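Local atomic coordinates of 5'-Methylthioadenosine Nucleosidase (Arabidopsis thaliana, PDB entry 2H8G), a protein that belongs to the phosphorylase superfamily of alpha/beta proteins and binds adenine in a pocket beside its central mixed beta sheet. Residues 28-33 with 75-80; 125-130 with 221-226; 134-139 with 202-207. One frame throughout, in Å; residues are numbered along the deposited sequence.

Interaction 1: residues 28-33 with 75-80; sequences SVVFVI and NVVCPG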
ATOM      1  N   SER A  28     -10.547 -22.365   7.880  1.00 29.57           N
ATOM      2  CA  SER A  28      -9.330 -21.599   8.106  1.00 28.96           C
ATOM      3  C   SER A  28      -9.603 -20.108   8.227  1.00 27.15           C
ATOM      4  O   SER A  28     -10.415 -19.549   7.490  1.00 25.45           O
ATOM      5  CB  SER A  28      -8.329 -21.840   6.973  1.00 31.25           C
ATOM      6  OG  SER A  28      -8.809 -21.328   5.741  1.00 34.71           O
ATOM      7  N   VAL A  29      -8.909 -19.475   9.164  1.00 25.92           N
ATOM      8  CA  VAL A  29      -9.051 -18.047   9.402  1.00 25.67           C
ATOM      9  C   VAL A  29      -7.669 -17.425   9.470  1.00 24.20           C
ATOM     10  O   VAL A  29      -6.754 -18.000  10.056  1.00 23.72           O
ATOM     11  CB  VAL A  29      -9.758 -17.766  10.744  1.00 25.91           C
ATOM     12  CG1 VAL A  29      -9.887 -16.260  10.962  1.00 26.24           C
ATOM     13  CG2 VAL A  29     -11.121 -18.439  10.769  1.00 28.59           C
ATOM     14  N   VAL A  30      -7.515 -16.253   8.862  1.00 24.06           N
ATOM     15  CA  VAL A  30      -6.245 -15.546   8.907  1.00 21.85           C
ATOM     16  C   VAL A  30      -6.462 -14.203   9.582  1.00 21.00           C
ATOM     17  O   VAL A  30      -7.347 -13.442   9.186  1.00 22.21           O
ATOM     18  CB  VAL A  30      -5.663 -15.268   7.499  1.00 23.48           C
ATOM     19  CG1 VAL A  30      -4.513 -14.271   7.602  1.00 24.48           C
ATOM     20  CG2 VAL A  30      -5.160 -16.560   6.868  1.00 23.41           C
ATOM     21  N   PHE A  31      -5.681 -13.936  10.622  1.00 19.60           N
ATOM     22  CA  PHE A  31      -5.743 -12.652  11.308  1.00 19.24           C
ATOM     23  C   PHE A  31      -4.599 -11.827  10.742  1.00 19.39           C
ATOM     24  O   PHE A  31      -3.464 -12.301  10.686  1.00 20.22           O
ATOM     25  CB  PHE A  31      -5.492 -12.784  12.815  1.00 19.47           C
ATOM     26  CG  PHE A  31      -6.697 -13.187  13.614  1.00 20.15           C
ATOM     27  CD1 PHE A  31      -7.101 -14.517  13.670  1.00 24.95           C
ATOM     28  CD2 PHE A  31      -7.418 -12.236  14.335  1.00 20.50           C
ATOM     29  CE1 PHE A  31      -8.207 -14.897  14.434  1.00 25.31           C
ATOM     30  CE2 PHE A  31      -8.526 -12.606  15.103  1.00 21.88           C
ATOM     31  CZ  PHE A  31      -8.918 -13.940  15.152  1.00 26.63           C
ATOM     32  N   VAL A  32      -4.896 -10.609  10.301  1.00 19.16           N
ATOM     33  CA  VAL A  32      -3.862  -9.714   9.804  1.00 18.36           C
ATOM     34  C   VAL A  32      -3.739  -8.692  10.925  1.00 19.15           C
ATOM     35  O   VAL A  32      -4.695  -7.972  11.222  1.00 18.41           O
ATOM     36  CB  VAL A  32      -4.279  -9.014   8.500  1.00 16.99           C
ATOM     37  CG1 VAL A  32      -3.257  -7.943   8.144  1.00 18.31           C
ATOM     38  CG2 VAL A  32      -4.380 -10.038   7.373  1.00 17.80           C
ATOM     39  N   ILE A  33      -2.575  -8.662  11.570  1.00 18.27           N
ATOM     40  CA  ILE A  33      -2.327  -7.765  12.698  1.00 18.74           C
ATOM     41  C   ILE A  33      -1.034  -6.989  12.472  1.00 18.86           C
ATOM     42  O   ILE A  33       0.034  -7.572  12.283  1.00 21.24           O
ATOM     43  CB  ILE A  33      -2.259  -8.581  14.011  1.00 19.93           C
ATOM     44  CG1 ILE A  33      -3.563  -9.377  14.170  1.00 19.98           C
ATOM     45  CG2 ILE A  33      -2.040  -7.660  15.204  1.00 20.33           C
ATOM     46  CD1 ILE A  33      -3.636 -10.244  15.416  1.00 21.59           C
ATOM     47  N   ASN A  75      -4.379 -18.838  11.566  1.00 28.61           N
ATOM     48  CA  ASN A  75      -3.129 -18.262  11.108  1.00 28.71           C
ATOM     49  C   ASN A  75      -3.134 -16.792  11.505  1.00 27.66           C
ATOM     50  O   ASN A  75      -4.152 -16.115  11.387  1.00 29.75           O
ATOM     51  CB  ASN A  75      -3.003 -18.392   9.585  1.00 29.55           C
ATOM     52  CG  ASN A  75      -2.820 -19.830   9.133  1.00 31.75           C
ATOM     53  OD1 ASN A  75      -3.564 -20.328   8.285  1.00 35.06           O
ATOM     54  ND2 ASN A  75      -1.824 -20.503   9.693  1.00 33.36           N
ATOM     55  N   VAL A  76      -2.008 -16.313  12.017  1.00 26.74           N
ATOM     56  CA  VAL A  76      -1.884 -14.911  12.402  1.00 25.54           C
ATOM     57  C   VAL A  76      -0.655 -14.378  11.682  1.00 25.62           C
ATOM     58  O   VAL A  76       0.440 -14.918  11.836  1.00 24.90           O
ATOM     59  CB  VAL A  76      -1.687 -14.745  13.926  1.00 26.99           C
ATOM     60  CG1 VAL A  76      -1.502 -13.271  14.267  1.00 27.18           C
ATOM     61  CG2 VAL A  76      -2.890 -15.305  14.666  1.00 27.01           C
ATOM     62  N   VAL A  77      -0.831 -13.327  10.890  1.00 22.36           N
ATOM     63  CA  VAL A  77       0.285 -12.761  10.150  1.00 22.67           C
ATOM     64  C   VAL A  77       0.537 -11.307  10.517  1.00 22.11           C
ATOM     65  O   VAL A  77      -0.397 -10.515  10.656  1.00 20.89           O
ATOM     66  CB  VAL A  77       0.054 -12.879   8.630  1.00 22.51           C
ATOM     67  CG1 VAL A  77      -0.125 -14.339   8.259  1.00 25.60           C
ATOM     68  CG2 VAL A  77      -1.170 -12.077   8.216  1.00 24.54           C
ATOM     69  N   CYS A  78       1.814 -10.973  10.686  1.00 21.47           N
ATOM     70  CA  CYS A  78       2.239  -9.627  11.048  1.00 21.07           C
ATOM     71  C   CYS A  78       3.351  -9.193  10.107  1.00 22.08           C
ATOM     72  O   CYS A  78       4.181 -10.012   9.706  1.00 21.31           O
ATOM     73  CB  CYS A  78       2.778  -9.608  12.479  1.00 21.72           C
ATOM     74  SG  CYS A  78       1.647 -10.249  13.721  1.00 25.76           S
ATOM     75  N   PRO A  79       3.393  -7.897   9.750  1.00 20.64           N
ATOM     76  CA  PRO A  79       4.420  -7.367   8.849  1.00 23.80           C
ATOM     77  C   PRO A  79       5.828  -7.481   9.434  1.00 25.03           C
ATOM     78  O   PRO A  79       6.818  -7.445   8.703  1.00 26.14           O
ATOM     79  CB  PRO A  79       3.977  -5.919   8.635  1.00 24.81           C
ATOM     80  CG  PRO A  79       3.283  -5.584   9.917  1.00 25.34           C
ATOM     81  CD  PRO A  79       2.467  -6.831  10.174  1.00 22.37           C
ATOM     82  N   GLY A  80       5.905  -7.611  10.754  1.00 24.55           N
ATOM     83  CA  GLY A  80       7.189  -7.759  11.415  1.00 25.53           C
ATOM     84  C   GLY A  80       8.008  -6.498  11.590  1.00 26.17           C
ATOM     85  O   GLY A  80       7.542  -5.386  11.335  1.00 25.68           O
TER
HETATM   86  O   HOH W   1      -6.001 -19.758   6.068  1.00 36.63           O

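Interaction 2: residues 125-130 with 221-226; sequences ANIGDV and KAVTDL. With ADE (adenine), chain C.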
ATOM      1  N   ALA A 125     -17.632   6.443  20.720  1.00 22.81           N
ATOM      2  CA  ALA A 125     -16.502   5.587  21.066  1.00 24.00           C
ATOM      3  C   ALA A 125     -15.933   5.922  22.439  1.00 22.78           C
ATOM      4  O   ALA A 125     -15.887   7.085  22.842  1.00 23.50           O
ATOM      5  CB  ALA A 125     -15.406   5.708  20.008  1.00 22.28           C
ATOM      6  N   ASN A 126     -15.514   4.886  23.156  1.00 22.35           N
ATOM      7  CA  ASN A 126     -14.912   5.032  24.476  1.00 23.05           C
ATOM      8  C   ASN A 126     -13.637   4.197  24.516  1.00 21.93           C
ATOM      9  O   ASN A 126     -13.538   3.177  23.840  1.00 21.12           O
ATOM     10  CB  ASN A 126     -15.873   4.548  25.566  1.00 25.26           C
ATOM     11  CG  ASN A 126     -17.096   5.432  25.700  1.00 29.08           C
ATOM     12  OD1 ASN A 126     -16.982   6.629  25.964  1.00 32.37           O
ATOM     13  ND2 ASN A 126     -18.272   4.848  25.519  1.00 32.76           N
ATOM     14  N   ILE A 127     -12.663   4.633  25.303  1.00 21.45           N
ATOM     15  CA  ILE A 127     -11.412   3.901  25.435  1.00 22.18           C
ATOM     16  C   ILE A 127     -11.732   2.483  25.897  1.00 21.61           C
ATOM     17  O   ILE A 127     -12.518   2.287  26.825  1.00 22.75           O
ATOM     18  CB  ILE A 127     -10.486   4.566  26.477  1.00 23.43           C
ATOM     19  CG1 ILE A 127     -10.110   5.976  26.019  1.00 25.59           C
ATOM     20  CG2 ILE A 127      -9.235   3.717  26.689  1.00 25.14           C
ATOM     21  CD1 ILE A 127      -9.286   6.008  24.754  1.00 25.72           C
ATOM     22  N   GLY A 128     -11.137   1.495  25.238  1.00 21.12           N
ATOM     23  CA  GLY A 128     -11.373   0.115  25.619  1.00 21.31           C
ATOM     24  C   GLY A 128     -12.418  -0.609  24.794  1.00 20.53           C
ATOM     25  O   GLY A 128     -12.478  -1.836  24.817  1.00 22.25           O
ATOM     26  N   ASP A 129     -13.250   0.135  24.072  1.00 20.24           N
ATOM     27  CA  ASP A 129     -14.275  -0.486  23.243  1.00 21.13           C
ATOM     28  C   ASP A 129     -13.648  -1.257  22.092  1.00 19.25           C
ATOM     29  O   ASP A 129     -12.689  -0.792  21.479  1.00 18.94           O
ATOM     30  CB  ASP A 129     -15.208   0.560  22.621  1.00 21.66           C
ATOM     31  CG  ASP A 129     -16.143   1.196  23.619  1.00 23.97           C
ATOM     32  OD1 ASP A 129     -16.370   0.612  24.699  1.00 25.12           O
ATOM     33  OD2 ASP A 129     -16.671   2.282  23.303  1.00 24.41           O
ATOM     34  N   VAL A 130     -14.188  -2.437  21.809  1.00 19.87           N
ATOM     35  CA  VAL A 130     -13.716  -3.220  20.680  1.00 19.37           C
ATOM     36  C   VAL A 130     -14.882  -3.202  19.704  1.00 19.61           C
ATOM     37  O   VAL A 130     -15.936  -3.780  19.969  1.00 20.39           O
ATOM     38  CB  VAL A 130     -13.384  -4.669  21.048  1.00 19.96           C
ATOM     39  CG1 VAL A 130     -12.895  -5.405  19.802  1.00 20.26           C
ATOM     40  CG2 VAL A 130     -12.317  -4.697  22.136  1.00 20.09           C
ATOM     41  N   LYS A 221     -11.630  -3.592  15.931  1.00 16.44           N
ATOM     42  CA  LYS A 221     -10.809  -2.422  16.216  1.00 16.07           C
ATOM     43  C   LYS A 221     -11.033  -1.934  17.639  1.00 16.23           C
ATOM     44  O   LYS A 221     -12.139  -1.534  18.007  1.00 16.77           O
ATOM     45  CB  LYS A 221     -11.131  -1.321  15.198  1.00 17.51           C
ATOM     46  CG  LYS A 221     -10.761  -1.709  13.755  1.00 17.35           C
ATOM     47  CD  LYS A 221      -9.252  -1.659  13.519  1.00 16.70           C
ATOM     48  CE  LYS A 221      -8.857  -2.377  12.222  1.00 16.68           C
ATOM     49  NZ  LYS A 221      -7.435  -2.114  11.847  1.00 17.00           N
ATOM     50  N   ALA A 222      -9.966  -1.986  18.432  1.00 16.15           N
ATOM     51  CA  ALA A 222     -10.011  -1.599  19.837  1.00 17.14           C
ATOM     52  C   ALA A 222      -9.501  -0.174  20.047  1.00 15.25           C
ATOM     53  O   ALA A 222      -8.369   0.156  19.687  1.00 16.19           O
ATOM     54  CB  ALA A 222      -9.194  -2.584  20.657  1.00 16.98           C
ATOM     55  N   VAL A 223     -10.347   0.661  20.645  1.00 15.85           N
ATOM     56  CA  VAL A 223     -10.030   2.069  20.881  1.00 16.50           C
ATOM     57  C   VAL A 223      -9.017   2.324  21.989  1.00 16.88           C
ATOM     58  O   VAL A 223      -9.270   2.032  23.158  1.00 18.12           O
ATOM     59  CB  VAL A 223     -11.320   2.866  21.193  1.00 17.67           C
ATOM     60  CG1 VAL A 223     -10.999   4.344  21.390  1.00 16.68           C
ATOM     61  CG2 VAL A 223     -12.315   2.702  20.052  1.00 19.53           C
ATOM     62  N   THR A 224      -7.875   2.882  21.603  1.00 17.43           N
ATOM     63  CA  THR A 224      -6.807   3.206  22.551  1.00 17.32           C
ATOM     64  C   THR A 224      -6.740   4.694  22.869  1.00 20.27           C
ATOM     65  O   THR A 224      -6.136   5.097  23.861  1.00 20.09           O
ATOM     66  CB  THR A 224      -5.420   2.794  22.015  1.00 19.25           C
ATOM     67  OG1 THR A 224      -5.257   3.272  20.671  1.00 18.85           O
ATOM     68  CG2 THR A 224      -5.261   1.285  22.050  1.00 20.75           C
ATOM     69  N   ASP A 225      -7.358   5.514  22.029  1.00 18.46           N
ATOM     70  CA  ASP A 225      -7.314   6.952  22.243  1.00 17.53           C
ATOM     71  C   ASP A 225      -8.510   7.641  21.611  1.00 18.32           C
ATOM     72  O   ASP A 225      -9.099   7.127  20.657  1.00 17.90           O
ATOM     73  CB  ASP A 225      -6.020   7.530  21.658  1.00 18.58           C
ATOM     74  CG  ASP A 225      -5.816   7.150  20.203  1.00 21.03           C
ATOM     75  OD1 ASP A 225      -5.490   5.979  19.931  1.00 21.13           O
ATOM     76  OD2 ASP A 225      -5.989   8.023  19.324  1.00 21.68           O
ATOM     77  N   LEU A 226      -8.867   8.800  22.156  1.00 20.13           N
ATOM     78  CA  LEU A 226      -9.991   9.570  21.633  1.00 20.22           C
ATOM     79  C   LEU A 226      -9.445  10.758  20.846  1.00 21.45           C
ATOM     80  O   LEU A 226      -8.857  11.685  21.410  1.00 20.90           O
ATOM     81  CB  LEU A 226     -10.894  10.036  22.780  1.00 21.00           C
ATOM     82  CG  LEU A 226     -11.491   8.901  23.617  1.00 20.55           C
ATOM     83  CD1 LEU A 226     -12.347   9.489  24.737  1.00 23.83           C
ATOM     84  CD2 LEU A 226     -12.318   7.978  22.735  1.00 24.85           C
TER
HETATM   85  N9  ADE C 701      -4.022   3.721  16.137  1.00 21.70           N
HETATM   86  C8  ADE C 701      -4.335   4.040  17.413  1.00 22.24           C
HETATM   87  N7  ADE C 701      -4.806   5.301  17.561  1.00 21.37           N
HETATM   88  C5  ADE C 701      -4.786   5.808  16.290  1.00 19.54           C
HETATM   89  C6  ADE C 701      -5.150   7.080  15.714  1.00 21.85           C
HETATM   90  N6  ADE C 701      -5.618   8.069  16.467  1.00 20.62           N
HETATM   91  N1  ADE C 701      -4.988   7.247  14.318  1.00 19.92           N
HETATM   92  C2  ADE C 701      -4.501   6.214  13.553  1.00 20.55           C
HETATM   93  N3  ADE C 701      -4.129   4.962  14.024  1.00 20.76           N
HETATM   94  C4  ADE C 701      -4.303   4.840  15.391  1.00 19.72           C

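Interaction 3: residues 134-139 with 202-207; sequences SDVVFH and EGAAVA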
ATOM      1  N   SER A 134     -18.422  -1.653  10.143  1.00 20.10           N
ATOM      2  CA  SER A 134     -19.479  -1.792   9.138  1.00 21.81           C
ATOM      3  C   SER A 134     -18.900  -1.641   7.730  1.00 20.94           C
ATOM      4  O   SER A 134     -19.064  -2.518   6.881  1.00 21.62           O
ATOM      5  CB  SER A 134     -20.574  -0.742   9.368  1.00 22.47           C
ATOM      6  OG  SER A 134     -20.036   0.565   9.468  1.00 27.11           O
ATOM      7  N   ASP A 135     -18.246  -0.511   7.482  1.00 22.22           N
ATOM      8  CA  ASP A 135     -17.597  -0.261   6.201  1.00 21.59           C
ATOM      9  C   ASP A 135     -16.331   0.534   6.462  1.00 19.80           C
ATOM     10  O   ASP A 135     -16.119   1.035   7.568  1.00 17.58           O
ATOM     11  CB  ASP A 135     -18.516   0.476   5.211  1.00 24.03           C
ATOM     12  CG  ASP A 135     -19.140   1.726   5.790  1.00 26.18           C
ATOM     13  OD1 ASP A 135     -18.569   2.316   6.727  1.00 29.87           O
ATOM     14  OD2 ASP A 135     -20.206   2.131   5.280  1.00 31.22           O
ATOM     15  N   VAL A 136     -15.492   0.649   5.444  1.00 17.96           N
ATOM     16  CA  VAL A 136     -14.221   1.331   5.600  1.00 16.85           C
ATOM     17  C   VAL A 136     -13.899   2.242   4.424  1.00 18.16           C
ATOM     18  O   VAL A 136     -14.299   1.981   3.296  1.00 18.44           O
ATOM     19  CB  VAL A 136     -13.098   0.285   5.778  1.00 19.02           C
ATOM     20  CG1 VAL A 136     -12.982  -0.574   4.518  1.00 18.71           C
ATOM     21  CG2 VAL A 136     -11.792   0.969   6.115  1.00 19.01           C
ATOM     22  N   VAL A 137     -13.181   3.320   4.712  1.00 15.86           N
ATOM     23  CA  VAL A 137     -12.777   4.292   3.706  1.00 16.96           C
ATOM     24  C   VAL A 137     -11.376   4.804   4.022  1.00 15.34           C
ATOM     25  O   VAL A 137     -10.852   4.545   5.111  1.00 16.48           O
ATOM     26  CB  VAL A 137     -13.718   5.530   3.698  1.00 18.93           C
ATOM     27  CG1 VAL A 137     -15.127   5.117   3.322  1.00 19.01           C
ATOM     28  CG2 VAL A 137     -13.716   6.203   5.066  1.00 18.29           C
ATOM     29  N   PHE A 138     -10.778   5.507   3.060  1.00 16.51           N
ATOM     30  CA  PHE A 138      -9.469   6.151   3.244  1.00 16.81           C
ATOM     31  C   PHE A 138      -9.759   7.644   3.387  1.00 17.94           C
ATOM     32  O   PHE A 138     -10.660   8.156   2.722  1.00 18.65           O
ATOM     33  CB  PHE A 138      -8.559   6.040   2.013  1.00 16.87           C
ATOM     34  CG  PHE A 138      -7.991   4.674   1.761  1.00 16.38           C
ATOM     35  CD1 PHE A 138      -8.641   3.787   0.919  1.00 16.77           C
ATOM     36  CD2 PHE A 138      -6.768   4.301   2.311  1.00 17.64           C
ATOM     37  CE1 PHE A 138      -8.080   2.548   0.612  1.00 17.96           C
ATOM     38  CE2 PHE A 138      -6.199   3.066   2.014  1.00 17.84           C
ATOM     39  CZ  PHE A 138      -6.852   2.189   1.163  1.00 19.94           C
ATOM     40  N   HIS A 139      -9.000   8.343   4.224  1.00 15.97           N
ATOM     41  CA  HIS A 139      -9.188   9.788   4.355  1.00 17.31           C
ATOM     42  C   HIS A 139      -7.985  10.573   3.836  1.00 17.72           C
ATOM     43  O   HIS A 139      -8.026  11.802   3.796  1.00 19.64           O
ATOM     44  CB  HIS A 139      -9.484  10.202   5.807  1.00 16.54           C
ATOM     45  CG  HIS A 139      -8.520   9.657   6.816  1.00 16.92           C
ATOM     46  ND1 HIS A 139      -7.254  10.171   7.011  1.00 20.21           N
ATOM     47  CD2 HIS A 139      -8.653   8.643   7.701  1.00 13.05           C
ATOM     48  CE1 HIS A 139      -6.651   9.494   7.976  1.00 15.51           C
ATOM     49  NE2 HIS A 139      -7.479   8.561   8.409  1.00 19.61           N
ATOM     50  N   GLU A 202      -4.430   0.856   8.664  1.00 16.01           N
ATOM     51  CA  GLU A 202      -4.354  -0.296   7.752  1.00 15.65           C
ATOM     52  C   GLU A 202      -5.672  -0.811   7.164  1.00 15.31           C
ATOM     53  O   GLU A 202      -5.685  -1.343   6.053  1.00 15.40           O
ATOM     54  CB  GLU A 202      -3.700  -1.495   8.448  1.00 18.90           C
ATOM     55  CG  GLU A 202      -2.249  -1.329   8.891  1.00 20.05           C
ATOM     56  CD  GLU A 202      -2.103  -0.676  10.252  1.00 21.04           C
ATOM     57  OE1 GLU A 202      -2.997  -0.871  11.109  1.00 22.17           O
ATOM     58  OE2 GLU A 202      -1.075   0.007  10.466  1.00 20.62           O
ATOM     59  N   GLY A 203      -6.756  -0.680   7.919  1.00 14.13           N
ATOM     60  CA  GLY A 203      -8.046  -1.213   7.504  1.00 15.78           C
ATOM     61  C   GLY A 203      -8.493  -1.166   6.055  1.00 15.05           C
ATOM     62  O   GLY A 203      -8.770  -2.201   5.445  1.00 15.35           O
ATOM     63  N   ALA A 204      -8.572   0.030   5.494  1.00 16.19           N
ATOM     64  CA  ALA A 204      -9.041   0.174   4.121  1.00 16.06           C
ATOM     65  C   ALA A 204      -8.170  -0.538   3.092  1.00 16.79           C
ATOM     66  O   ALA A 204      -8.662  -0.927   2.029  1.00 17.22           O
ATOM     67  CB  ALA A 204      -9.176   1.652   3.768  1.00 16.61           C
ATOM     68  N   ALA A 205      -6.883  -0.700   3.398  1.00 15.78           N
ATOM     69  CA  ALA A 205      -5.961  -1.366   2.487  1.00 14.88           C
ATOM     70  C   ALA A 205      -6.186  -2.870   2.564  1.00 14.93           C
ATOM     71  O   ALA A 205      -6.136  -3.569   1.551  1.00 15.69           O
ATOM     72  CB  ALA A 205      -4.518  -1.024   2.849  1.00 16.68           C
ATOM     73  N   VAL A 206      -6.429  -3.374   3.772  1.00 15.31           N
ATOM     74  CA  VAL A 206      -6.692  -4.799   3.932  1.00 15.48           C
ATOM     75  C   VAL A 206      -7.988  -5.114   3.183  1.00 16.38           C
ATOM     76  O   VAL A 206      -8.083  -6.137   2.497  1.00 17.04           O
ATOM     77  CB  VAL A 206      -6.851  -5.184   5.422  1.00 15.51           C
ATOM     78  CG1 VAL A 206      -7.200  -6.669   5.548  1.00 17.39           C
ATOM     79  CG2 VAL A 206      -5.552  -4.890   6.174  1.00 16.93           C
ATOM     80  N   ALA A 207      -8.980  -4.233   3.304  1.00 16.98           N
ATOM     81  CA  ALA A 207     -10.261  -4.436   2.624  1.00 15.46           C
ATOM     82  C   ALA A 207     -10.083  -4.380   1.111  1.00 14.98           C
ATOM     83  O   ALA A 207     -10.731  -5.130   0.378  1.00 17.91           O
ATOM     84  CB  ALA A 207     -11.275  -3.385   3.077  1.00 16.34           C
TER

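Interaction 1: residues 28-33 with 75-80
V29 O receives the first cross-strand bond, from N75 N at 2.9 Å, and opens a parallel pairing in the central mixed sheet of this phosphorylase-superfamily alpha/beta fold. Strand 28-32 runs here between strand 72-78 and strand 110-119. V30 pairs with N75 without a backbone hydrogen bond to it; its polar backbone atoms serve I110 and I112 of the other neighbour. The two V30 methyls divide their work: CG2 rests on N75 CB at 3.9 Å, while CG1, anti to the backbone N (chi1 168°), reaches V77 CG2 at 4.0 Å. F31 uses both its backbone groups on this side. Its N-H goes to N75 O at 2.8 Å, the donor tilted 18° from the carbonyl plane. Its O takes V77 N at 2.8 Å in a bond that is almost straight (175° at the hydrogen). On the face shared with V76, F31 meets V76 CG2 through CB, whereas the ring leads away and packs on L42 of helix 36-45. V32 returns to the face of V30 and V77, where its CG2 lies 3.9 Å from V77 CG2; that one V77 methyl touches both V30 and V32, and helix 92-106 covers this face with I98, S102 and L106. I33 closes the pairing, its N bonded to V77 O at 3.0 Å and its CD1 against V76 CG1. Beyond it the carbonyl of I33 faces the C-H of C78 CA, and P79 CD lies 3.3 Å from I33 O.

Interaction 2: residues 125-130 with 221-226
I127 lays its CD1 methyl against the backbone of D225, whose flat carboxylate points the other way, into the adenine pocket. That carboxylate is nearly coplanar with the purine and lies beside it, not over a ring face. OD2 of D225 accepts adenine N6 at 2.9 Å, and OD1 lies 2.6 Å from adenine N7. T224 OG1, which touches the adenine at C8, is hydrogen-bonded to D225 OD1 at 2.8 Å and also to C117 O, so OD1 has a hydrogen-bond partner within the protein as well as the close adenine N7; K199 adds another hydrogen bond to the adenine. The other flat acid, D129, is met from above its plane: N126 N reaches D129 OD2 at 2.9 Å, 47° out of the carboxylate plane. This bond braces a type II beta turn, N126 to D129, with glycine at its third position, where phi is positive. The turn docks on strand 217-226 through two backbone bonds. G128 N gives a nearly straight one to V223 O (2.8 Å, 175° at the hydrogen), and V223 N returns one to D129 O at 2.9 Å. Next along, V130 and A222 form an antiparallel non-hydrogen-bonded pair, V130 CG2 resting on A222 CB. V223 points its side chain into the turn, with CB 3.5 Å from N126 O. L226 covers the end, its CG 3.8 Å from I127 CD1 and its CD2 near A125 O. The chemistry divides by side of the strand: the turn holds V223 by backbone bonds and apolar packing, while T224 and D225 face the ligand. The bond to T224 OG1, together with that to adenine N6, probably limits rotation of the D225 carboxylate.

Interaction 3: residues 134-139 with 202-207
V136 sets CG1 between its backbone N and carbonyl carbon (chi1 63°), which leaves CG2 anti to the N and turns both methyls toward the start of helix 203-212, CG2 onto A204 and CG1 onto A207. F138, two residues on, carries its CG anti to the carbonyl carbon, and this swings the ring back over A204. The methyl of A204 is the centre of the contact: its CB stands 3.4 Å from the centroid of the F138 ring and only 9° off the ring normal, a CH-pi contact over one face. V136 CG2 presses on the same residue from the other direction, 3.6 Å from A204 CB and 3.4 Å from A204 N; its approach to A204 CA is tighter than usual. V136 CG1 reaches along the helix to A207 CB, 3.6 Å away, one turn further on. Between the two side chains the strand itself closes in, with V137 O 3.6 Å from A204 CB. The tip of the F138 ring continues past A204, its CZ 4.3 Å from A205 CB. The helix start, segment 203-207, runs steeply across strand 135-138, at 111°, and its small alanine side chains allow the two axes to approach to 7.4 Å. A205 also packs on V93 of the second subunit, and F138 makes a cation-pi contact with R141. Strand and helix share no hydrogen bond here. O of E202, the N-cap residue, accepts A205 N and V206 N within the helix, while G203 N and A204 N bond D200 OD1 and T177 OG1. Van der Waals contact and the aromatic face thus hold the helix start against the strand.

All three contacts reach one mixed sheet. Interactions 1 and 2 lie on opposite sides of the chain's centre, 21 Å apart between centres, and do not touch. Helix 203-212 of interaction 3 lies against both: V206 CG2 packs on V32 CG1 of interaction 1 at 4.3 Å, and G203 N comes within 4.2 Å of K221 NZ of interaction 2. K221 and G203 share D200, a pocket residue, which takes a salt bridge from the lysine and a hydrogen bond from the helix start. Interaction 2 supplies T224 and D225 to the adenine pocket; the side chain of I33 in interaction 1 is about 12 Å from the ligand.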